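Local coordinates for protein extracellular PQQ-dependent sugar dehydrogenase (Coprinopsis cinerea, PDB 6JT6) that probably oxidises sugars with a pyrroloquinoline quinone cofactor and passes the electrons on through its haem b cytochrome domain, at residues A[13-17]-A[28-32]; A[48-54]-A[109-114]; A[65-69]-A[126-131]. All blocks are in the same frame, centred on the assembly; numbering follows the deposited sequence.

Interaction 1: A[13-17]-A[28-32]; sequences GVTFS and WGYIF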
loop_
_atom_site.group_PDB
_atom_site.type_symbol
_atom_site.label_atom_id
_atom_site.label_comp_id
_atom_site.label_asym_id
_atom_site.label_seq_id
_atom_site.Cartn_x
_atom_site.Cartn_y
_atom_site.Cartn_z
ATOM N N GLY A 13 -4.421 13.843 9.760
ATOM C CA GLY A 13 -3.430 14.920 9.960
ATOM C C GLY A 13 -2.016 14.563 9.537
ATOM O O GLY A 13 -1.090 15.379 9.678
ATOM N N VAL A 14 -1.815 13.369 8.962
ATOM C CA VAL A 14 -0.469 13.045 8.487
ATOM C C VAL A 14 -0.331 13.403 6.996
ATOM O O VAL A 14 -1.321 13.609 6.321
ATOM C CB VAL A 14 -0.024 11.572 8.800
ATOM C CG1 VAL A 14 -0.483 11.080 10.189
ATOM C CG2 VAL A 14 -0.441 10.626 7.713
ATOM N N THR A 15 0.894 13.470 6.485
ATOM C CA THR A 15 1.108 13.762 5.091
ATOM C C THR A 15 1.724 12.533 4.432
ATOM O O THR A 15 2.589 11.866 5.033
ATOM C CB THR A 15 2.023 15.001 4.868
ATOM O OG1 THR A 15 3.330 14.701 5.395
ATOM C CG2 THR A 15 1.444 16.212 5.543
ATOM N N PHE A 16 1.229 12.198 3.229
ATOM C CA PHE A 16 1.784 11.064 2.456
ATOM C C PHE A 16 2.380 11.619 1.149
ATOM O O PHE A 16 1.975 12.700 0.664
ATOM C CB PHE A 16 0.677 10.077 2.056
ATOM C CG PHE A 16 0.063 9.304 3.192
ATOM C CD1 PHE A 16 0.424 7.962 3.429
ATOM C CD2 PHE A 16 -0.951 9.873 3.994
ATOM C CE1 PHE A 16 -0.168 7.217 4.477
ATOM C CE2 PHE A 16 -1.554 9.132 5.016
ATOM C CZ PHE A 16 -1.161 7.824 5.277
ATOM N N SER A 17 3.310 10.864 0.568
ATOM C CA SER A 17 3.550 10.969 -0.864
ATOM C C SER A 17 2.449 10.131 -1.560
ATOM O O SER A 17 2.427 8.876 -1.469
ATOM C CB SER A 17 4.957 10.479 -1.216
ATOM O OG SER A 17 5.110 10.458 -2.618
ATOM N N TRP A 28 -2.770 5.848 -3.806
ATOM C CA TRP A 28 -1.696 5.021 -3.192
ATOM C C TRP A 28 -0.783 5.988 -2.474
ATOM O O TRP A 28 -0.171 6.819 -3.122
ATOM C CB TRP A 28 -0.927 4.251 -4.275
ATOM C CG TRP A 28 -1.716 3.091 -4.845
ATOM C CD1 TRP A 28 -1.574 1.759 -4.531
ATOM C CD2 TRP A 28 -2.765 3.163 -5.835
ATOM N NE1 TRP A 28 -2.471 0.997 -5.277
ATOM C CE2 TRP A 28 -3.205 1.832 -6.082
ATOM C CE3 TRP A 28 -3.362 4.223 -6.554
ATOM C CZ2 TRP A 28 -4.240 1.534 -6.978
ATOM C CZ3 TRP A 28 -4.409 3.915 -7.456
ATOM C CH2 TRP A 28 -4.821 2.571 -7.661
ATOM N N GLY A 29 -0.717 5.911 -1.140
ATOM C CA GLY A 29 0.108 6.821 -0.347
ATOM C C GLY A 29 1.231 6.065 0.336
ATOM O O GLY A 29 1.063 4.883 0.647
ATOM N N TYR A 30 2.388 6.714 0.520
ATOM C CA TYR A 30 3.526 6.120 1.213
ATOM C C TYR A 30 4.222 7.134 2.077
ATOM O O TYR A 30 4.305 8.294 1.721
ATOM C CB TYR A 30 4.562 5.520 0.237
ATOM C CG TYR A 30 3.953 4.525 -0.699
ATOM C CD1 TYR A 30 3.850 3.170 -0.332
ATOM C CD2 TYR A 30 3.413 4.943 -1.941
ATOM C CE1 TYR A 30 3.258 2.246 -1.190
ATOM C CE2 TYR A 30 2.836 4.029 -2.808
ATOM C CZ TYR A 30 2.753 2.696 -2.420
ATOM O OH TYR A 30 2.160 1.770 -3.248
ATOM N N ILE A 31 4.715 6.655 3.218
ATOM C CA ILE A 31 5.587 7.413 4.093
ATOM C C ILE A 31 6.786 6.516 4.381
ATOM O O ILE A 31 6.596 5.373 4.766
ATOM C CB ILE A 31 4.899 7.785 5.430
ATOM C CG1 ILE A 31 3.485 8.365 5.206
ATOM C CG2 ILE A 31 5.741 8.822 6.152
ATOM C CD1 ILE A 31 2.647 8.517 6.478
ATOM N N PHE A 32 7.995 7.029 4.187
ATOM C CA PHE A 32 9.210 6.238 4.427
ATOM C C PHE A 32 9.984 6.918 5.554
ATOM O O PHE A 32 9.853 8.136 5.742
ATOM C CB PHE A 32 10.080 6.084 3.147
ATOM C CG PHE A 32 9.542 5.089 2.156
ATOM C CD1 PHE A 32 10.142 3.829 2.013
ATOM C CD2 PHE A 32 8.489 5.423 1.304
ATOM C CE1 PHE A 32 9.642 2.904 1.086
ATOM C CE2 PHE A 32 7.988 4.500 0.385
ATOM C CZ PHE A 32 8.558 3.238 0.281
#
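S17 and Y30 are paired across the antiparallel beta hairpin made by strands 15-21 and 26-33, a buried part of the mixed sheet in this cytochrome domain of the cellobiose dehydrogenase type. The evidence for the pairing is reciprocal: S17 N donates to Y30 O at 3.0 Å, and Y30 N donates to S17 O at 2.9 Å, which makes this a hydrogen-bonded pair. S17 O also receives a CA-H...O contact from G29, with CA of G29 3.3 Å away. The short segments 15-17 and 28-32 run at 105° to each other, far from the 180° of straight antiparallel strands, and across these two segments S17-Y30 is the one bridged pair.

S17 and Y30 put their side chains on one face of the sheet, where the Y30 ring meets F141 edge-to-face and its OH is hydrogen-bonded to N59 ND2. The neighbouring residues F16 and I31 meet each other as well. With CG turned beside the backbone N (chi1 -69°), the phenyl ring of F16 reaches G29, whose lack of a side chain lets CD1 approach to 3.7 Å from G29 C. I31 CD1 lies over one face of that ring, 3.9 Å from its centroid and 21° off the normal, in a CH-pi contact. V14 and I31 both lean on helix 182-191, and their side chains cross at about a right angle, with V14 CG2 3.9 Å from I31 CD1.

Interaction 2: A[48-54]-A[109-114]; sequences FQGPASA and TNGNIQ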
loop_
_atom_site.group_PDB
_atom_site.type_symbol
_atom_site.label_atom_id
_atom_site.label_comp_id
_atom_site.label_asym_id
_atom_site.label_seq_id
_atom_site.Cartn_x
_atom_site.Cartn_y
_atom_site.Cartn_z
ATOM N N PHE A 48 -3.816 2.496 1.000
ATOM C CA PHE A 48 -4.650 2.192 -0.163
ATOM C C PHE A 48 -5.983 2.837 0.150
ATOM O O PHE A 48 -6.576 2.555 1.189
ATOM C CB PHE A 48 -4.891 0.687 -0.317
ATOM C CG PHE A 48 -3.648 -0.128 -0.616
ATOM C CD1 PHE A 48 -2.631 0.363 -1.449
ATOM C CD2 PHE A 48 -3.524 -1.430 -0.097
ATOM C CE1 PHE A 48 -1.518 -0.435 -1.737
ATOM C CE2 PHE A 48 -2.405 -2.215 -0.383
ATOM C CZ PHE A 48 -1.417 -1.716 -1.199
ATOM N N GLN A 49 -6.481 3.646 -0.778
ATOM C CA GLN A 49 -7.763 4.308 -0.582
ATOM C C GLN A 49 -8.519 4.255 -1.892
ATOM O O GLN A 49 -7.950 4.496 -2.952
ATOM C CB GLN A 49 -7.559 5.763 -0.146
ATOM C CG GLN A 49 -8.869 6.522 0.080
ATOM C CD GLN A 49 -8.661 7.783 0.906
ATOM O OE1 GLN A 49 -8.199 7.723 2.032
ATOM N NE2 GLN A 49 -9.005 8.930 0.334
ATOM N N GLY A 50 -9.805 3.965 -1.832
ATOM C CA GLY A 50 -10.585 4.055 -3.037
ATOM C C GLY A 50 -12.060 4.055 -2.734
ATOM O O GLY A 50 -12.436 4.071 -1.556
ATOM N N PRO A 51 -12.891 4.045 -3.795
ATOM C CA PRO A 51 -14.351 3.937 -3.685
ATOM C C PRO A 51 -14.696 2.740 -2.811
ATOM O O PRO A 51 -14.054 1.704 -2.932
ATOM C CB PRO A 51 -14.797 3.679 -5.148
ATOM C CG PRO A 51 -13.713 4.305 -5.955
ATOM C CD PRO A 51 -12.453 3.925 -5.203
ATOM N N ALA A 52 -15.697 2.876 -1.940
ATOM C CA ALA A 52 -16.085 1.779 -1.044
ATOM C C ALA A 52 -16.573 0.538 -1.792
ATOM O O ALA A 52 -16.582 -0.565 -1.248
ATOM C CB ALA A 52 -17.157 2.251 -0.083
ATOM N N SER A 53 -17.003 0.719 -3.027
ATOM C CA SER A 53 -17.506 -0.394 -3.806
ATOM C C SER A 53 -16.420 -1.188 -4.533
ATOM O O SER A 53 -16.729 -2.230 -5.130
ATOM C CB SER A 53 -18.554 0.114 -4.798
ATOM O OG SER A 53 -17.977 1.036 -5.745
ATOM N N ALA A 54 -15.175 -0.688 -4.516
ATOM C CA ALA A 54 -14.053 -1.352 -5.190
ATOM C C ALA A 54 -13.816 -2.732 -4.608
ATOM O O ALA A 54 -14.061 -2.963 -3.430
ATOM C CB ALA A 54 -12.767 -0.514 -5.086
ATOM N N THR A 109 -14.239 1.096 6.170
ATOM C CA THR A 109 -15.094 1.818 5.239
ATOM C C THR A 109 -16.047 2.771 5.932
ATOM O O THR A 109 -16.495 2.493 7.046
ATOM C CB THR A 109 -15.824 0.862 4.242
ATOM O OG1 THR A 109 -16.549 1.636 3.265
ATOM C CG2 THR A 109 -16.752 -0.092 4.958
ATOM N N ASN A 110 -16.310 3.911 5.297
ATOM C CA ASN A 110 -17.352 4.837 5.777
ATOM C C ASN A 110 -18.585 4.757 4.865
ATOM O O ASN A 110 -19.517 5.561 4.987
ATOM C CB ASN A 110 -16.833 6.281 5.900
ATOM C CG ASN A 110 -16.327 6.861 4.578
ATOM O OD1 ASN A 110 -16.527 6.285 3.501
ATOM N ND2 ASN A 110 -15.619 8.002 4.667
ATOM N N GLY A 111 -18.569 3.778 3.958
ATOM C CA GLY A 111 -19.620 3.614 2.960
ATOM C C GLY A 111 -19.438 4.458 1.707
ATOM O O GLY A 111 -20.135 4.239 0.728
ATOM N N ASN A 112 -18.532 5.430 1.747
ATOM C CA ASN A 112 -18.174 6.241 0.590
ATOM C C ASN A 112 -16.785 5.817 0.064
ATOM O O ASN A 112 -16.608 5.617 -1.130
ATOM C CB ASN A 112 -18.200 7.733 0.942
ATOM C CG ASN A 112 -19.622 8.257 1.216
ATOM O OD1 ASN A 112 -20.612 7.652 0.799
ATOM N ND2 ASN A 112 -19.721 9.391 1.920
ATOM N N ILE A 113 -15.815 5.701 0.978
ATOM C CA ILE A 113 -14.482 5.221 0.661
ATOM C C ILE A 113 -14.182 3.950 1.427
ATOM O O ILE A 113 -14.820 3.664 2.443
ATOM C CB ILE A 113 -13.372 6.295 0.900
ATOM C CG1 ILE A 113 -13.331 6.805 2.355
ATOM C CG2 ILE A 113 -13.566 7.446 -0.074
ATOM C CD1 ILE A 113 -12.002 7.408 2.784
ATOM N N GLN A 114 -13.240 3.166 0.909
ATOM C CA GLN A 114 -12.504 2.200 1.740
ATOM C C GLN A 114 -11.029 2.647 1.902
ATOM O O GLN A 114 -10.433 3.248 0.988
ATOM C CB GLN A 114 -12.600 0.782 1.199
ATOM C CG GLN A 114 -11.985 0.597 -0.181
ATOM C CD GLN A 114 -12.183 -0.801 -0.689
ATOM O OE1 GLN A 114 -11.466 -1.723 -0.283
ATOM N NE2 GLN A 114 -13.155 -0.978 -1.604
#
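Q114 and G50 form an antiparallel hydrogen-bonded pair at the ends of neighbouring strands 43-51 and 113-121 in the mixed sheet, and from this pair the glutamine side chain reaches the carbonyls of the type I beta turn P51-A54. The backbone bonds are G50 N to Q114 O and, shorter, Q114 N to G50 O at 2.7 Å. From CB, the chain leaves with CG wedged between the backbone N and the carbonyl carbon (chi1 63°), which brings CG to 3.6 Å from P51 O. CD continues in extended form, 3.8 Å from that same oxygen. At the tip, NE2 donates twice: to P51 O at 3.1 Å, in the carbonyl plane, and to A54 O at 2.8 Å, approaching from above that carbonyl's plane. P51 O thus accepts two hydrogen bonds, the second from A54 N within the turn. With the amide gone, as for an alanine at Q114, both P51 O and A54 O would probably lose their NE2 donor, and the turn would be held less firmly against strand 113-121.

The opposing loop has its own support. N110 OD1 accepts from both N112 N and I113 N in an Asx turn and motif, and T109 OG1 donates to I113 O. Thus held, the loop presents N112 O to A52 N at 3.0 Å, while A52 CB rests 3.5 Å from T109 OG1.

Interaction 3: A[65-69]-A[126-131]; sequences MRNNP and WTGGAG. With HEM (protoporphyrin IX containing Fe), chain C.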
loop_
_atom_site.group_PDB
_atom_site.type_symbol
_atom_site.label_atom_id
_atom_site.label_comp_id
_atom_site.label_asym_id
_atom_site.label_seq_id
_atom_site.Cartn_x
_atom_site.Cartn_y
_atom_site.Cartn_z
ATOM N N MET A 65 4.773 -6.228 -12.138
ATOM C CA MET A 65 4.049 -7.265 -11.421
ATOM C C MET A 65 4.939 -8.483 -11.140
ATOM O O MET A 65 4.724 -9.223 -10.155
ATOM C CB MET A 65 2.840 -7.734 -12.239
ATOM C CG MET A 65 1.967 -8.741 -11.487
ATOM S SD MET A 65 0.666 -9.468 -12.471
ATOM C CE MET A 65 0.378 -10.872 -11.378
ATOM N N ARG A 66 5.946 -8.672 -11.999
ATOM C CA ARG A 66 6.798 -9.850 -11.891
ATOM C C ARG A 66 7.997 -9.668 -10.969
ATOM O O ARG A 66 8.829 -8.756 -11.163
ATOM C CB ARG A 66 7.257 -10.333 -13.266
ATOM C CG ARG A 66 6.122 -10.813 -14.172
ATOM C CD ARG A 66 6.587 -10.838 -15.637
ATOM N NE ARG A 66 7.190 -9.544 -15.995
ATOM C CZ ARG A 66 8.498 -9.306 -16.156
ATOM N NH1 ARG A 66 9.397 -10.294 -16.042
ATOM N NH2 ARG A 66 8.914 -8.069 -16.435
ATOM N N ASN A 67 8.081 -10.560 -9.975
ATOM C CA ASN A 67 9.261 -10.689 -9.116
ATOM C C ASN A 67 9.535 -9.484 -8.197
ATOM O O ASN A 67 10.679 -9.066 -7.975
ATOM C CB ASN A 67 10.492 -11.100 -9.968
ATOM C CG ASN A 67 10.180 -12.296 -10.855
ATOM O OD1 ASN A 67 9.824 -13.370 -10.352
ATOM N ND2 ASN A 67 10.283 -12.113 -12.163
ATOM N N ASN A 68 8.469 -8.955 -7.636
ATOM C CA ASN A 68 8.575 -7.876 -6.633
ATOM C C ASN A 68 7.440 -8.120 -5.641
ATOM O O ASN A 68 6.400 -8.636 -6.037
ATOM C CB ASN A 68 8.422 -6.473 -7.288
ATOM C CG ASN A 68 9.532 -6.140 -8.280
ATOM O OD1 ASN A 68 10.688 -5.952 -7.910
ATOM N ND2 ASN A 68 9.177 -6.017 -9.532
ATOM N N PRO A 69 7.612 -7.744 -4.355
ATOM C CA PRO A 69 6.492 -7.828 -3.424
ATOM C C PRO A 69 5.265 -7.118 -3.964
ATOM O O PRO A 69 5.354 -5.967 -4.432
ATOM C CB PRO A 69 7.013 -7.083 -2.171
ATOM C CG PRO A 69 8.495 -7.311 -2.241
ATOM C CD PRO A 69 8.767 -7.088 -3.714
ATOM N N TRP A 126 14.615 -7.423 -1.399
ATOM C CA TRP A 126 14.170 -8.760 -1.824
ATOM C C TRP A 126 15.022 -9.323 -2.962
ATOM O O TRP A 126 15.764 -8.601 -3.606
ATOM C CB TRP A 126 12.709 -8.742 -2.258
ATOM C CG TRP A 126 12.384 -7.735 -3.340
ATOM C CD1 TRP A 126 12.478 -7.924 -4.688
ATOM C CD2 TRP A 126 11.914 -6.386 -3.147
ATOM N NE1 TRP A 126 12.083 -6.789 -5.356
ATOM C CE2 TRP A 126 11.743 -5.820 -4.440
ATOM C CE3 TRP A 126 11.617 -5.612 -2.013
ATOM C CZ2 TRP A 126 11.255 -4.514 -4.645
ATOM C CZ3 TRP A 126 11.106 -4.283 -2.213
ATOM C CH2 TRP A 126 10.951 -3.762 -3.526
ATOM N N THR A 127 14.868 -10.596 -3.268
ATOM C CA THR A 127 15.713 -11.157 -4.337
ATOM C C THR A 127 14.934 -11.166 -5.643
ATOM O O THR A 127 13.827 -11.669 -5.713
ATOM C CB THR A 127 16.283 -12.548 -3.956
ATOM O OG1 THR A 127 15.208 -13.447 -3.667
ATOM C CG2 THR A 127 17.137 -12.436 -2.713
ATOM N N GLY A 128 15.493 -10.560 -6.667
ATOM C CA GLY A 128 14.854 -10.525 -7.958
ATOM C C GLY A 128 14.156 -9.207 -8.160
ATOM O O GLY A 128 14.118 -8.378 -7.249
ATOM N N GLY A 129 13.606 -9.034 -9.357
ATOM C CA GLY A 129 12.928 -7.809 -9.754
ATOM C C GLY A 129 13.834 -6.607 -9.583
ATOM O O GLY A 129 15.031 -6.638 -9.979
ATOM N N ALA A 130 13.281 -5.562 -8.966
ATOM C CA ALA A 130 14.039 -4.353 -8.673
ATOM C C ALA A 130 15.102 -4.563 -7.585
ATOM O O ALA A 130 16.019 -3.742 -7.448
ATOM C CB ALA A 130 13.074 -3.231 -8.264
ATOM N N GLY A 131 14.971 -5.635 -6.800
ATOM C CA GLY A 131 15.934 -5.955 -5.761
ATOM C C GLY A 131 15.664 -5.246 -4.441
ATOM O O GLY A 131 16.197 -5.647 -3.395
HETATM C CHA HEM C . 0.060 -6.118 -14.930
HETATM C CHB HEM C . -2.096 -10.480 -14.796
HETATM C CHC HEM C . -2.928 -9.961 -10.054
HETATM C CHD HEM C . 0.002 -6.019 -10.071
HETATM C C1A HEM C . -0.500 -7.324 -15.310
HETATM C C2A HEM C . -0.623 -7.765 -16.653
HETATM C C3A HEM C . -1.245 -8.991 -16.602
HETATM C C4A HEM C . -1.501 -9.312 -15.241
HETATM C CMA HEM C . -1.604 -9.873 -17.787
HETATM C CAA HEM C . -0.157 -7.031 -17.902
HETATM C CBA HEM C . -0.916 -5.718 -18.166
HETATM C CGA HEM C . -2.417 -5.841 -18.182
HETATM O O1A HEM C . -3.135 -5.316 -17.290
HETATM O O2A HEM C . -2.966 -6.477 -19.107
HETATM C C1B HEM C . -2.532 -10.714 -13.495
HETATM C C2B HEM C . -3.318 -11.858 -13.124
HETATM C C3B HEM C . -3.597 -11.694 -11.782
HETATM C C4B HEM C . -2.940 -10.432 -11.365
HETATM C CMB HEM C . -3.772 -12.990 -14.068
HETATM C CAB HEM C . -4.358 -12.553 -10.832
HETATM C CBB HEM C . -5.441 -13.245 -11.167
HETATM C C1C HEM C . -2.123 -8.875 -9.611
HETATM C C2C HEM C . -2.012 -8.442 -8.270
HETATM C C3C HEM C . -1.174 -7.319 -8.256
HETATM C C4C HEM C . -0.793 -7.049 -9.624
HETATM C CMC HEM C . -2.671 -9.150 -7.100
HETATM C CAC HEM C . -0.739 -6.560 -7.050
HETATM C CBC HEM C . -1.562 -6.369 -5.997
HETATM C C1D HEM C . 0.165 -5.716 -11.431
HETATM C C2D HEM C . 0.913 -4.523 -11.883
HETATM C C3D HEM C . 0.953 -4.556 -13.220
HETATM C C4D HEM C . 0.225 -5.789 -13.586
HETATM C CMD HEM C . 1.532 -3.440 -11.039
HETATM C CAD HEM C . 1.562 -3.506 -14.148
HETATM C CBD HEM C . 3.061 -3.620 -14.353
HETATM C CGD HEM C . 3.340 -4.804 -15.238
HETATM O O1D HEM C . 4.020 -5.793 -14.851
HETATM O O2D HEM C . 2.845 -4.807 -16.373
HETATM N NA HEM C . -1.072 -8.273 -14.458
HETATM N NB HEM C . -2.338 -9.911 -12.440
HETATM N NC HEM C . -1.419 -8.000 -10.407
HETATM N ND HEM C . -0.206 -6.476 -12.497
HETATM FE FE HEM C . -1.217 -8.131 -12.476
#
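Two hydrogen bonds join the loops 65-69 and 126-131, and both end on OD1 of N68. A130 N donates at 2.8 Å and 167° to one of its lone pairs, in the carbonyl plane. W126 NE1 is the second donor, at 3.0 Å and more bent; the oxygen lies near the edge of the indole, somewhat out of its plane. The amide of N68 and the indole of W126 stand almost perpendicular, 81° apart. The other end of the amide is also held, because N68 ND2 is hydrogen-bonded to S64 O, which fixes which way the group is turned.

Apolar contact follows beside these bonds. P69 CD sits over the centre of the W126 ring in a CH-pi contact, 3.4 Å from the centroid of the six-membered ring, and P69 CG lies 3.6 Å from W126 CE3. Backbone packing is close as well: G129 CA comes to 3.1 Å from N67 O in a CA-H...O contact, at a corner of the type II' beta turn G128-G131 where a CB would clash with N67 O and N68 OD1.

Metal coordination occupies the start of 65-69. The domain holds its haem by the Met/His axial ligation known from cellobiose dehydrogenase cytochromes: M65 SD binds the iron at 2.3 Å, and H164 NE2 supplies the other protein ligand. The M65 side chain reaches it fully extended, with CG anti to the backbone N (chi1 -175°). M65 N, meanwhile, donates to the haem propionate oxygen O1D at 2.8 Å.

In the fold
From the N terminus, interaction 1 comes first and closes the short hairpin of strands 15-21 and 26-33 before any other contact opens. The next strand, 43-51, lies beside 26-33 in the same mixed sheet and carries the chain into interaction 2; there W28 CD1 of the first contact packs 3.5 Å from F48 CD1 of the second. Interaction 2 closes a 54-residue loop. Inside that loop 65-69 departs, and its partner 126-131 follows 109-114, so interaction 3 closes a loop of 56 residues that crosses the first. The two lie on opposite sides of the chain's centre, interaction 2 joining strand ends of the mixed sheet, interaction 3 linking loops that lead into strands 70-76 and 138-146 of the six-stranded sheet.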